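Local atomic coordinates of 5,10-methylenetetrahydromethanopterin reductase (PDB entry 1EZW), a protein that catalyses the reversible, coenzyme F420-dependent reduction of methylenetetrahydromethanopterin to methyltetrahydromethanopterin, a step in making methane from carbon dioxide. Residues V137-Q140 / Y141-G144; A101-D104 / K105-L108. All blocks are in the same frame, centred on the assembly; numbering follows the deposited sequence.

Interaction 1 (V137-Q140 / Y141-G144); sequences VIYQ and YLEG
I138 CG2 stands anti to the backbone N and beside the carbonyl carbon, while L142 carries CG anti to its carbonyl carbon (chi1 -65°). These torsions bring the two branched side chains together one turn apart on the last turns of helix 127-142 of the (beta/alpha)8 barrel, a helix that closes in a Schellman motif at G144. The two run alongside each other, and CG2 of I138 meets CD1 of L142 at 3.9 Å. CD1 of L142 also lies over one face of the Y139 ring, offset toward its rim, a CH-pi contact 4.2 Å from the centroid. An alanine in place of L142 would remove that methyl, and the Y139 face and I138 CG2 would probably lose their shared apolar neighbour. Beyond this cluster, I138 is buried against I93 and M95 of strand 93-95, where an aliphatic side chain needs no polar partner; Y139 sets its ring on I93 while its hydroxyl is hydrogen-bonded to I171 O. Y141 leans on helix 73-86, and its hydroxyl reaches Y40 O of the second subunit. E143 OE2 is hydrogen-bonded to S169 OG. G144 suits the helix end because its positive phi (105°) would press a CB against the preceding carbonyl oxygen. Along the backbone, L142 N donates to I138 O at 2.9 Å and E143 N to Y139 O at 2.9 Å.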
loop_
_atom_site.group_PDB
_atom_site.type_symbol
_atom_site.label_atom_id
_atom_site.label_comp_id
_atom_site.label_asym_id
_atom_site.label_seq_id
_atom_site.Cartn_x
_atom_site.Cartn_y
_atom_site.Cartn_z
ATOM N N VAL A 137 26.148 -1.011 -17.167
ATOM C CA VAL A 137 25.340 -2.200 -16.933
ATOM C C VAL A 137 23.881 -1.836 -16.631
ATOM O O VAL A 137 22.948 -2.446 -17.160
ATOM C CB VAL A 137 25.926 -3.034 -15.781
ATOM C CG1 VAL A 137 24.908 -4.120 -15.320
ATOM C CG2 VAL A 137 27.245 -3.687 -16.253
ATOM N N ILE A 138 23.688 -0.846 -15.769
ATOM C CA ILE A 138 22.322 -0.451 -15.461
ATOM C C ILE A 138 21.552 0.007 -16.666
ATOM O O ILE A 138 20.417 -0.413 -16.864
ATOM C CB ILE A 138 22.318 0.662 -14.373
ATOM C CG1 ILE A 138 22.848 0.081 -13.059
ATOM C CG2 ILE A 138 20.895 1.246 -14.235
ATOM C CD1 ILE A 138 22.998 1.176 -11.953
ATOM N N TYR A 139 22.142 0.863 -17.511
ATOM C CA TYR A 139 21.382 1.359 -18.638
ATOM C C TYR A 139 21.188 0.318 -19.731
ATOM O O TYR A 139 20.166 0.340 -20.405
ATOM C CB TYR A 139 21.986 2.692 -19.126
ATOM C CG TYR A 139 21.539 3.770 -18.127
ATOM C CD1 TYR A 139 22.236 3.974 -16.928
ATOM C CD2 TYR A 139 20.364 4.485 -18.354
ATOM C CE1 TYR A 139 21.769 4.886 -15.947
ATOM C CE2 TYR A 139 19.871 5.411 -17.384
ATOM C CZ TYR A 139 20.581 5.592 -16.196
ATOM O OH TYR A 139 20.125 6.465 -15.232
ATOM N N GLN A 140 22.137 -0.608 -19.892
ATOM C CA GLN A 140 21.872 -1.701 -20.827
ATOM C C GLN A 140 20.651 -2.494 -20.330
ATOM O O GLN A 140 19.803 -2.899 -21.132
ATOM C CB GLN A 140 23.042 -2.674 -20.960
ATOM C CG GLN A 140 24.223 -2.108 -21.801
ATOM C CD GLN A 140 25.222 -3.205 -22.105
ATOM O OE1 GLN A 140 24.823 -4.352 -22.321
ATOM N NE2 GLN A 140 26.528 -2.852 -22.186
ATOM N N TYR A 141 20.552 -2.686 -19.014
ATOM C CA TYR A 141 19.432 -3.420 -18.400
ATOM C C TYR A 141 18.116 -2.657 -18.631
ATOM O O TYR A 141 17.102 -3.231 -19.025
ATOM C CB TYR A 141 19.725 -3.572 -16.897
ATOM C CG TYR A 141 18.723 -4.420 -16.136
ATOM C CD1 TYR A 141 19.006 -5.736 -15.802
ATOM C CD2 TYR A 141 17.484 -3.893 -15.764
ATOM C CE1 TYR A 141 18.070 -6.536 -15.093
ATOM C CE2 TYR A 141 16.546 -4.675 -15.058
ATOM C CZ TYR A 141 16.845 -5.986 -14.726
ATOM O OH TYR A 141 15.956 -6.758 -13.966
ATOM N N LEU A 142 18.132 -1.353 -18.384
ATOM C CA LEU A 142 16.945 -0.513 -18.577
ATOM C C LEU A 142 16.524 -0.402 -20.044
ATOM O O LEU A 142 15.352 -0.121 -20.331
ATOM C CB LEU A 142 17.186 0.887 -17.987
ATOM C CG LEU A 142 17.362 0.956 -16.484
ATOM C CD1 LEU A 142 17.700 2.414 -16.098
ATOM C CD2 LEU A 142 16.047 0.555 -15.798
ATOM N N GLU A 143 17.469 -0.603 -20.981
ATOM C CA GLU A 143 17.114 -0.595 -22.398
ATOM C C GLU A 143 16.495 -1.932 -22.807
ATOM O O GLU A 143 16.041 -2.088 -23.950
ATOM C CB GLU A 143 18.348 -0.296 -23.289
ATOM C CG GLU A 143 18.893 1.135 -23.106
ATOM C CD GLU A 143 18.067 2.188 -23.821
ATOM O OE1 GLU A 143 16.956 1.857 -24.287
ATOM O OE2 GLU A 143 18.525 3.358 -23.924
ATOM N N GLY A 144 16.480 -2.898 -21.883
ATOM C CA GLY A 144 15.884 -4.207 -22.157
ATOM C C GLY A 144 16.858 -5.350 -22.400
ATOM O O GLY A 144 16.436 -6.521 -22.578
#

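Interaction 2 (A101-D104 / K105-L108); sequences ATFD and KMGL
L108 lays CD1 over one face of the F103 ring, 4.1 Å from the ring centroid in a CH-pi contact, while L108 CB touches F103 CD2 at 3.8 Å. M106 joins the ring from an oblique direction: its SD makes a Met-aromatic contact 5.2 Å from the F103 centroid, the flexible thioether bending at chi3 (80°). What brings L108 back over the ring is the Schellman motif that ends helix 100-106. F103 O is gripped twice, by G107 N at 2.9 Å, almost in line with the carbonyl bond, and by L108 N at 3.0 Å, tilted 34° from the carbonyl plane; a weak bond runs from G107 N to D104 O. G107 takes the positive phi of the C-prime position, where any side chain would collide with the carbonyl oxygen of M106. Further out, one water donates to D104 OD1 and L108 O, and the other D104 oxygen, OD2, forms a salt bridge with K100. A second donates to T102 OG1, itself hydrogen-bonded to D99 OD1, and accepts from K105 NZ. The extended lysine runs past A101 O, its CG 3.4 Å from that oxygen, and its ammonium forms a salt bridge with D160 of the second subunit; L108 packs on P119 of that subunit. A long, charged residue thus fits a flank facing a neighbour, and the hydrated link to T102 probably helps steady the ammonium.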
loop_
_atom_site.group_PDB
_atom_site.type_symbol
_atom_site.label_atom_id
_atom_site.label_comp_id
_atom_site.label_asym_id
_atom_site.label_seq_id
_atom_site.Cartn_x
_atom_site.Cartn_y
_atom_site.Cartn_z
ATOM N N ALA A 101 33.092 4.657 6.841
ATOM C CA ALA A 101 32.556 4.182 8.114
ATOM C C ALA A 101 31.770 2.900 7.919
ATOM O O ALA A 101 31.933 1.936 8.676
ATOM C CB ALA A 101 31.680 5.268 8.766
ATOM N N THR A 102 30.944 2.883 6.880
ATOM C CA THR A 102 30.127 1.689 6.636
ATOM C C THR A 102 30.930 0.516 6.084
ATOM O O THR A 102 30.762 -0.618 6.552
ATOM C CB THR A 102 28.939 2.015 5.695
ATOM O OG1 THR A 102 28.234 3.151 6.218
ATOM C CG2 THR A 102 27.951 0.816 5.649
ATOM N N PHE A 103 31.803 0.762 5.107
ATOM C CA PHE A 103 32.614 -0.330 4.567
ATOM C C PHE A 103 33.528 -0.938 5.630
ATOM O O PHE A 103 33.669 -2.161 5.700
ATOM C CB PHE A 103 33.385 0.139 3.329
ATOM C CG PHE A 103 32.590 0.038 2.054
ATOM C CD1 PHE A 103 31.198 0.250 2.043
ATOM C CD2 PHE A 103 33.228 -0.240 0.852
ATOM C CE1 PHE A 103 30.472 0.188 0.851
ATOM C CE2 PHE A 103 32.510 -0.310 -0.344
ATOM C CZ PHE A 103 31.130 -0.096 -0.348
ATOM N N ASP A 104 34.106 -0.114 6.516
ATOM C CA ASP A 104 34.935 -0.716 7.567
ATOM C C ASP A 104 34.106 -1.698 8.418
ATOM O O ASP A 104 34.566 -2.815 8.752
ATOM C CB ASP A 104 35.553 0.365 8.481
ATOM C CG ASP A 104 36.672 1.148 7.794
ATOM O OD1 ASP A 104 37.208 0.675 6.778
ATOM O OD2 ASP A 104 37.031 2.243 8.298
ATOM N N LYS A 105 32.880 -1.292 8.749
ATOM C CA LYS A 105 32.018 -2.141 9.558
ATOM C C LYS A 105 31.716 -3.430 8.802
ATOM O O LYS A 105 31.698 -4.485 9.400
ATOM C CB LYS A 105 30.687 -1.443 9.890
ATOM C CG LYS A 105 30.791 -0.292 10.909
ATOM C CD LYS A 105 29.443 0.425 10.949
ATOM C CE LYS A 105 29.433 1.673 11.825
ATOM N NZ LYS A 105 28.118 2.374 11.576
ATOM N N MET A 106 31.476 -3.333 7.497
ATOM C CA MET A 106 31.142 -4.521 6.705
ATOM C C MET A 106 32.317 -5.456 6.490
ATOM O O MET A 106 32.108 -6.640 6.247
ATOM C CB MET A 106 30.600 -4.118 5.337
ATOM C CG MET A 106 29.330 -3.298 5.417
ATOM S SD MET A 106 28.639 -2.931 3.801
ATOM C CE MET A 106 27.779 -4.545 3.467
ATOM N N GLY A 107 33.531 -4.906 6.541
ATOM C CA GLY A 107 34.730 -5.704 6.320
ATOM C C GLY A 107 35.281 -5.481 4.920
ATOM O O GLY A 107 36.182 -6.178 4.479
ATOM N N LEU A 108 34.750 -4.507 4.189
ATOM C CA LEU A 108 35.222 -4.239 2.845
ATOM C C LEU A 108 36.254 -3.126 2.904
ATOM O O LEU A 108 36.141 -2.226 3.723
ATOM C CB LEU A 108 34.065 -3.768 1.959
ATOM C CG LEU A 108 33.015 -4.823 1.603
ATOM C CD1 LEU A 108 31.897 -4.143 0.787
ATOM C CD2 LEU A 108 33.660 -5.944 0.772
HETATM O O HOH W 1 26.961 2.629 8.737
HETATM O O HOH W 2 37.783 -1.527 5.643
#

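How the interactions relate
Both contacts are helix C-termini closed by a Schellman glycine, on helices that follow each other in the chain, yet their centres lie about 29 Å apart and they do not touch. Both are partly buried, with four buried residues each. Interaction 1 sits against its own barrel, on strand 93-95 and helix 73-86, and Y139, Q140 and E143 find polar partners in the same chain; Y141 reaches the second subunit. Interaction 2 lies at the subunit interface, where its lysine, methionine and leucine meet the second subunit; its polar side uses two waters and salt bridges to K100 and to D160 of the second subunit. Each pairs a leucine methyl with an aromatic face, one between residues within the helix, the other across the glycine that ends it.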